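Long-range contacts in superantigen-like protein SSL8 (PDB 3R2T), which is of unknown function but, as a member of the staphylococcal and streptococcal toxin family, is probably secreted and pairs an OB-fold with a beta-grasp domain: residues 105-110 and 231-236; 134-139 and 227-232. All blocks are in the same frame, centred on the assembly; numbering follows the deposited sequence.

Contact 1 of 2, residues 105-110 and 231-236; sequences GKDENK and RMADVI
A233 and D107 meet where two type I turns face each other, G105 to E108 and R231 to D234, the first in an OB-fold loop and the second leading into strand 235-237 of the beta-grasp half. The methyl of A233 sits over the face of the D107 carboxylate, with CB 3.4 Å from D107 OD2, and it packs 3.8 Å from K106 N. With CG lodged between the backbone N and the carbonyl carbon (chi1 55°), the carboxylate of D107 folds back so that OD1 takes the N-H of G105 at 2.9 Å on its syn side, while OD2 bonds to S137 OG. Those two bonds fix the flat group on which the methyl rests. The other flank is looser and exposed at K106. Its chain slants across D234, bringing CE within 3.1 Å of D234 OD1, yet NZ stays 3.7 Å from the same oxygen, a long salt bridge. A water links the backbone instead: it accepts from the backbone N of K106 and donates to D234 OD1 at 2.6 Å. With no direct hydrogen bond spanning the turns, polar cohesion rests on one water and a long ion pair, close fit on one methyl.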
loop_
_atom_site.group_PDB
_atom_site.type_symbol
_atom_site.label_atom_id
_atom_site.label_comp_id
_atom_site.label_asym_id
_atom_site.label_seq_id
_atom_site.Cartn_x
_atom_site.Cartn_y
_atom_site.Cartn_z
ATOM N N GLY A 105 8.911 7.149 4.276
ATOM C CA GLY A 105 9.905 8.185 3.945
ATOM C C GLY A 105 11.149 8.106 4.806
ATOM O O GLY A 105 11.783 7.072 4.870
ATOM N N LYS A 106 11.491 9.208 5.471
ATOM C CA LYS A 106 12.663 9.249 6.362
ATOM C C LYS A 106 12.414 8.433 7.625
ATOM O O LYS A 106 13.334 8.190 8.405
ATOM C CB LYS A 106 12.979 10.683 6.812
ATOM C CG LYS A 106 13.227 11.675 5.699
ATOM C CD LYS A 106 13.719 13.009 6.272
ATOM C CE LYS A 106 13.678 14.118 5.223
ATOM N NZ LYS A 106 14.196 13.696 3.905
ATOM N N ASP A 107 11.164 8.022 7.826
ATOM C CA ASP A 107 10.781 7.261 9.016
ATOM C C ASP A 107 10.925 5.745 8.850
ATOM O O ASP A 107 10.810 4.994 9.826
ATOM C CB ASP A 107 9.343 7.620 9.405
ATOM C CG ASP A 107 8.346 7.417 8.255
ATOM O OD1 ASP A 107 8.755 6.930 7.185
ATOM O OD2 ASP A 107 7.159 7.761 8.424
ATOM N N GLU A 108 11.214 5.308 7.628
ATOM C CA GLU A 108 11.317 3.876 7.293
ATOM C C GLU A 108 11.997 2.965 8.332
ATOM O O GLU A 108 11.476 1.898 8.643
ATOM C CB GLU A 108 11.970 3.701 5.913
ATOM C CG GLU A 108 12.037 2.231 5.410
ATOM C CD GLU A 108 12.603 2.088 3.985
ATOM O OE1 GLU A 108 12.814 3.113 3.300
ATOM O OE2 GLU A 108 12.829 0.935 3.549
ATOM N N ASN A 109 13.081 3.450 8.937
ATOM C CA ASN A 109 13.823 2.684 9.943
ATOM C C ASN A 109 14.043 3.432 11.269
ATOM O O ASN A 109 15.171 3.475 11.767
ATOM C CB ASN A 109 15.185 2.290 9.358
ATOM C CG ASN A 109 15.063 1.451 8.091
ATOM O OD1 ASN A 109 15.672 1.766 7.066
ATOM N ND2 ASN A 109 14.248 0.401 8.146
ATOM N N LYS A 110 12.987 4.003 11.859
ATOM C CA LYS A 110 13.151 4.749 13.126
ATOM C C LYS A 110 12.444 4.236 14.382
ATOM O O LYS A 110 12.744 4.705 15.483
ATOM C CB LYS A 110 12.797 6.234 12.953
ATOM C CG LYS A 110 13.905 7.093 12.349
ATOM C CD LYS A 110 13.542 8.579 12.417
ATOM C CE LYS A 110 14.714 9.473 11.996
ATOM N NZ LYS A 110 15.203 9.168 10.619
ATOM N N ARG A 231 7.468 12.310 1.242
ATOM C CA ARG A 231 7.646 13.592 1.935
ATOM C C ARG A 231 6.785 13.701 3.189
ATOM O O ARG A 231 6.973 14.611 4.022
ATOM C CB ARG A 231 7.302 14.757 1.020
ATOM C CG ARG A 231 8.200 14.869 -0.174
ATOM C CD ARG A 231 7.738 16.029 -1.071
ATOM N NE ARG A 231 8.072 17.318 -0.485
ATOM C CZ ARG A 231 7.700 18.495 -0.979
ATOM N NH1 ARG A 231 6.932 18.570 -2.071
ATOM N NH2 ARG A 231 8.090 19.606 -0.365
ATOM N N MET A 232 5.858 12.764 3.343
ATOM C CA MET A 232 4.925 12.806 4.457
ATOM C C MET A 232 5.547 12.546 5.827
ATOM O O MET A 232 4.880 12.714 6.851
ATOM C CB MET A 232 3.781 11.855 4.185
ATOM C CG MET A 232 2.905 12.308 3.037
ATOM S SD MET A 232 1.661 11.063 2.695
ATOM C CE MET A 232 0.667 11.933 1.447
ATOM N N ALA A 233 6.811 12.133 5.850
ATOM C CA ALA A 233 7.509 11.909 7.099
ATOM C C ALA A 233 8.361 13.119 7.480
ATOM O O ALA A 233 8.922 13.116 8.560
ATOM C CB ALA A 233 8.386 10.656 7.026
ATOM N N ASP A 234 8.465 14.137 6.614
ATOM C CA ASP A 234 9.272 15.339 6.932
ATOM C C ASP A 234 8.621 16.101 8.074
ATOM O O ASP A 234 7.419 16.307 8.075
ATOM C CB ASP A 234 9.432 16.279 5.734
ATOM C CG ASP A 234 10.331 15.716 4.644
ATOM O OD1 ASP A 234 10.668 14.509 4.658
ATOM O OD2 ASP A 234 10.708 16.505 3.748
ATOM N N VAL A 235 9.429 16.531 9.036
ATOM C CA VAL A 235 8.919 17.210 10.209
ATOM C C VAL A 235 9.514 18.595 10.287
ATOM O O VAL A 235 10.694 18.795 10.002
ATOM C CB VAL A 235 9.233 16.407 11.506
ATOM C CG1 VAL A 235 8.650 14.987 11.410
ATOM C CG2 VAL A 235 10.766 16.327 11.777
ATOM N N ILE A 236 8.677 19.545 10.694
ATOM C CA ILE A 236 9.041 20.944 10.805
ATOM C C ILE A 236 8.830 21.511 12.218
ATOM O O ILE A 236 7.803 21.243 12.875
ATOM C CB ILE A 236 8.156 21.741 9.831
ATOM C CG1 ILE A 236 8.299 21.176 8.408
ATOM C CG2 ILE A 236 8.508 23.200 9.847
ATOM C CD1 ILE A 236 7.319 21.805 7.421
HETATM O O HOH W 1 10.133 11.972 4.509
#

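Contact 2 of 2, residues 134-139 and 227-232. With SO4 (sulfate ion), chain D.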
loop_
_atom_site.group_PDB
_atom_site.type_symbol
_atom_site.label_atom_id
_atom_site.label_comp_id
_atom_site.label_asym_id
_atom_site.label_seq_id
_atom_site.Cartn_x
_atom_site.Cartn_y
_atom_site.Cartn_z
ATOM N N PHE A 134 -5.436 2.538 6.796
ATOM C CA PHE A 134 -4.077 2.563 6.252
ATOM C C PHE A 134 -3.672 3.993 5.929
ATOM O O PHE A 134 -4.287 4.635 5.083
ATOM C CB PHE A 134 -4.012 1.724 4.973
ATOM C CG PHE A 134 -3.942 0.226 5.203
ATOM C CD1 PHE A 134 -4.617 -0.386 6.247
ATOM C CD2 PHE A 134 -3.273 -0.578 4.294
ATOM C CE1 PHE A 134 -4.562 -1.772 6.425
ATOM C CE2 PHE A 134 -3.219 -1.966 4.452
ATOM C CZ PHE A 134 -3.868 -2.564 5.525
ATOM N N SER A 135 -2.620 4.470 6.575
ATOM C CA SER A 135 -2.134 5.821 6.361
ATOM C C SER A 135 -0.609 5.819 6.258
ATOM O O SER A 135 0.054 4.862 6.704
ATOM C CB SER A 135 -2.589 6.731 7.502
ATOM O OG SER A 135 -2.244 8.087 7.267
ATOM N N VAL A 136 -0.069 6.897 5.678
ATOM C CA VAL A 136 1.372 7.040 5.461
ATOM C C VAL A 136 2.063 8.062 6.354
ATOM O O VAL A 136 1.701 9.221 6.361
ATOM C CB VAL A 136 1.673 7.469 4.016
ATOM C CG1 VAL A 136 3.168 7.668 3.823
ATOM C CG2 VAL A 136 1.115 6.444 3.020
ATOM N N SER A 137 3.065 7.608 7.100
ATOM C CA SER A 137 3.882 8.476 7.949
ATOM C C SER A 137 3.065 9.445 8.824
ATOM O O SER A 137 2.111 9.018 9.487
ATOM C CB SER A 137 4.887 9.189 7.066
ATOM O OG SER A 137 5.642 8.232 6.340
ATOM N N GLY A 138 3.420 10.730 8.836
ATOM C CA GLY A 138 2.711 11.713 9.667
ATOM C C GLY A 138 2.994 11.542 11.148
ATOM O O GLY A 138 2.177 11.910 11.981
ATOM N N VAL A 139 4.160 10.990 11.477
ATOM C CA VAL A 139 4.536 10.737 12.859
ATOM C C VAL A 139 5.517 11.778 13.350
ATOM O O VAL A 139 6.442 12.109 12.642
ATOM C CB VAL A 139 5.214 9.350 13.005
ATOM C CG1 VAL A 139 5.526 9.075 14.476
ATOM C CG2 VAL A 139 4.318 8.199 12.435
ATOM N N LEU A 227 0.492 15.241 -2.137
ATOM C CA LEU A 227 1.845 15.355 -1.608
ATOM C C LEU A 227 2.567 14.007 -1.776
ATOM O O LEU A 227 1.994 12.967 -1.458
ATOM C CB LEU A 227 1.774 15.677 -0.117
ATOM C CG LEU A 227 3.113 15.803 0.617
ATOM C CD1 LEU A 227 3.996 16.946 0.034
ATOM C CD2 LEU A 227 2.856 16.016 2.096
ATOM N N ASP A 228 3.809 14.038 -2.275
ATOM C CA ASP A 228 4.625 12.829 -2.461
ATOM C C ASP A 228 4.644 11.988 -1.188
ATOM O O ASP A 228 4.953 12.505 -0.108
ATOM C CB ASP A 228 6.086 13.174 -2.783
ATOM C CG ASP A 228 6.261 13.901 -4.105
ATOM O OD1 ASP A 228 5.254 14.217 -4.768
ATOM O OD2 ASP A 228 7.434 14.152 -4.482
ATOM N N PHE A 229 4.331 10.698 -1.316
ATOM C CA PHE A 229 4.322 9.790 -0.155
ATOM C C PHE A 229 5.634 9.816 0.651
ATOM O O PHE A 229 5.613 9.718 1.875
ATOM C CB PHE A 229 3.949 8.346 -0.539
ATOM C CG PHE A 229 2.520 8.193 -1.040
ATOM C CD1 PHE A 229 1.441 8.394 -0.180
ATOM C CD2 PHE A 229 2.262 7.848 -2.339
ATOM C CE1 PHE A 229 0.141 8.257 -0.626
ATOM C CE2 PHE A 229 0.954 7.707 -2.797
ATOM C CZ PHE A 229 -0.108 7.904 -1.935
ATOM N N GLU A 230 6.758 9.971 -0.031
ATOM C CA GLU A 230 8.066 10.006 0.633
ATOM C C GLU A 230 8.364 11.325 1.353
ATOM O O GLU A 230 9.394 11.442 2.012
ATOM C CB GLU A 230 9.165 9.669 -0.364
ATOM C CG GLU A 230 9.065 8.238 -0.892
ATOM C CD GLU A 230 10.035 7.930 -2.025
ATOM O OE1 GLU A 230 10.577 8.877 -2.647
ATOM O OE2 GLU A 230 10.237 6.733 -2.307
ATOM N N ARG A 231 7.468 12.310 1.242
ATOM C CA ARG A 231 7.646 13.592 1.935
ATOM C C ARG A 231 6.785 13.701 3.189
ATOM O O ARG A 231 6.973 14.611 4.022
ATOM C CB ARG A 231 7.302 14.757 1.020
ATOM C CG ARG A 231 8.200 14.869 -0.174
ATOM C CD ARG A 231 7.738 16.029 -1.071
ATOM N NE ARG A 231 8.072 17.318 -0.485
ATOM C CZ ARG A 231 7.700 18.495 -0.979
ATOM N NH1 ARG A 231 6.932 18.570 -2.071
ATOM N NH2 ARG A 231 8.090 19.606 -0.365
ATOM N N MET A 232 5.858 12.764 3.343
ATOM C CA MET A 232 4.925 12.806 4.457
ATOM C C MET A 232 5.547 12.546 5.827
ATOM O O MET A 232 4.880 12.714 6.851
ATOM C CB MET A 232 3.781 11.855 4.185
ATOM C CG MET A 232 2.905 12.308 3.037
ATOM S SD MET A 232 1.661 11.063 2.695
ATOM C CE MET A 232 0.667 11.933 1.447
HETATM S S SO4 D . 6.199 8.949 -4.044
HETATM O O1 SO4 D . 6.033 7.541 -3.678
HETATM O O2 SO4 D . 7.089 9.564 -3.049
HETATM O O3 SO4 D . 6.836 9.078 -5.353
HETATM O O4 SO4 D . 4.886 9.596 -4.064
HETATM O O HOH W 2 6.982 9.621 4.141
#
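The ring of F229 is approached obliquely at both carbons next to CG: V136 CG2 lies 3.8 Å from F229 CD1, and sulfate O4 lies 3.6 Å from F229 CD2. F148 of the second subunit packs on both F229 and V136. The two methyls of V136 divide the work. CG1, anti to the backbone N (chi1 178°), reaches to 3.7 Å from the carbonyl oxygen of F229, leaving CG2 for the ring. The extended side chain of M232 runs at about a right angle to V136 and sets SD 3.8 Å from V136 CB, with K183 of helix 182-197 also touching it. This is the seam of the two-domain fold of the toxin family: strand 133-141 belongs to the OB-fold, and the loop 227-232 comes from the beta-grasp half. Just after V136 the strand is interrupted, and there G138 N donates to M232 O at 3.2 Å. That bond is bent, 143° at the hydrogen, and its donor stands 45° out of the carbonyl plane. On the loop's outer side the N-H groups of F229 and E230 grip the sulfate, probably from the crystallisation liquor, through F229 N to O4 at 3.0 Å and E230 N to O2 at 3.1 Å. Behind them, one water donates to both S137 OG, which is also bonded to D107, and F229 O, 2.6 Å from the latter.

Contacts 1 and 2 illustrate how one connection can be held from two directions. The segment ahead of strand 235-237 enters both, sharing R231 and M232, and in each it meets a different piece of the OB-fold: a loop in contact 1, a strand in contact 2. Their centres lie about 8 Å apart, and S137, a residue of contact 2, reaches the carboxylate of contact 1 and packs its CB against the backbone N of A233. Contact 2 is the buried one, nearer the centre of the chain, where a water accompanies apolar packing and a direct backbone bond. Contact 1 is only partly buried, and a long ion pair and a water bridge supplement its one methyl contact.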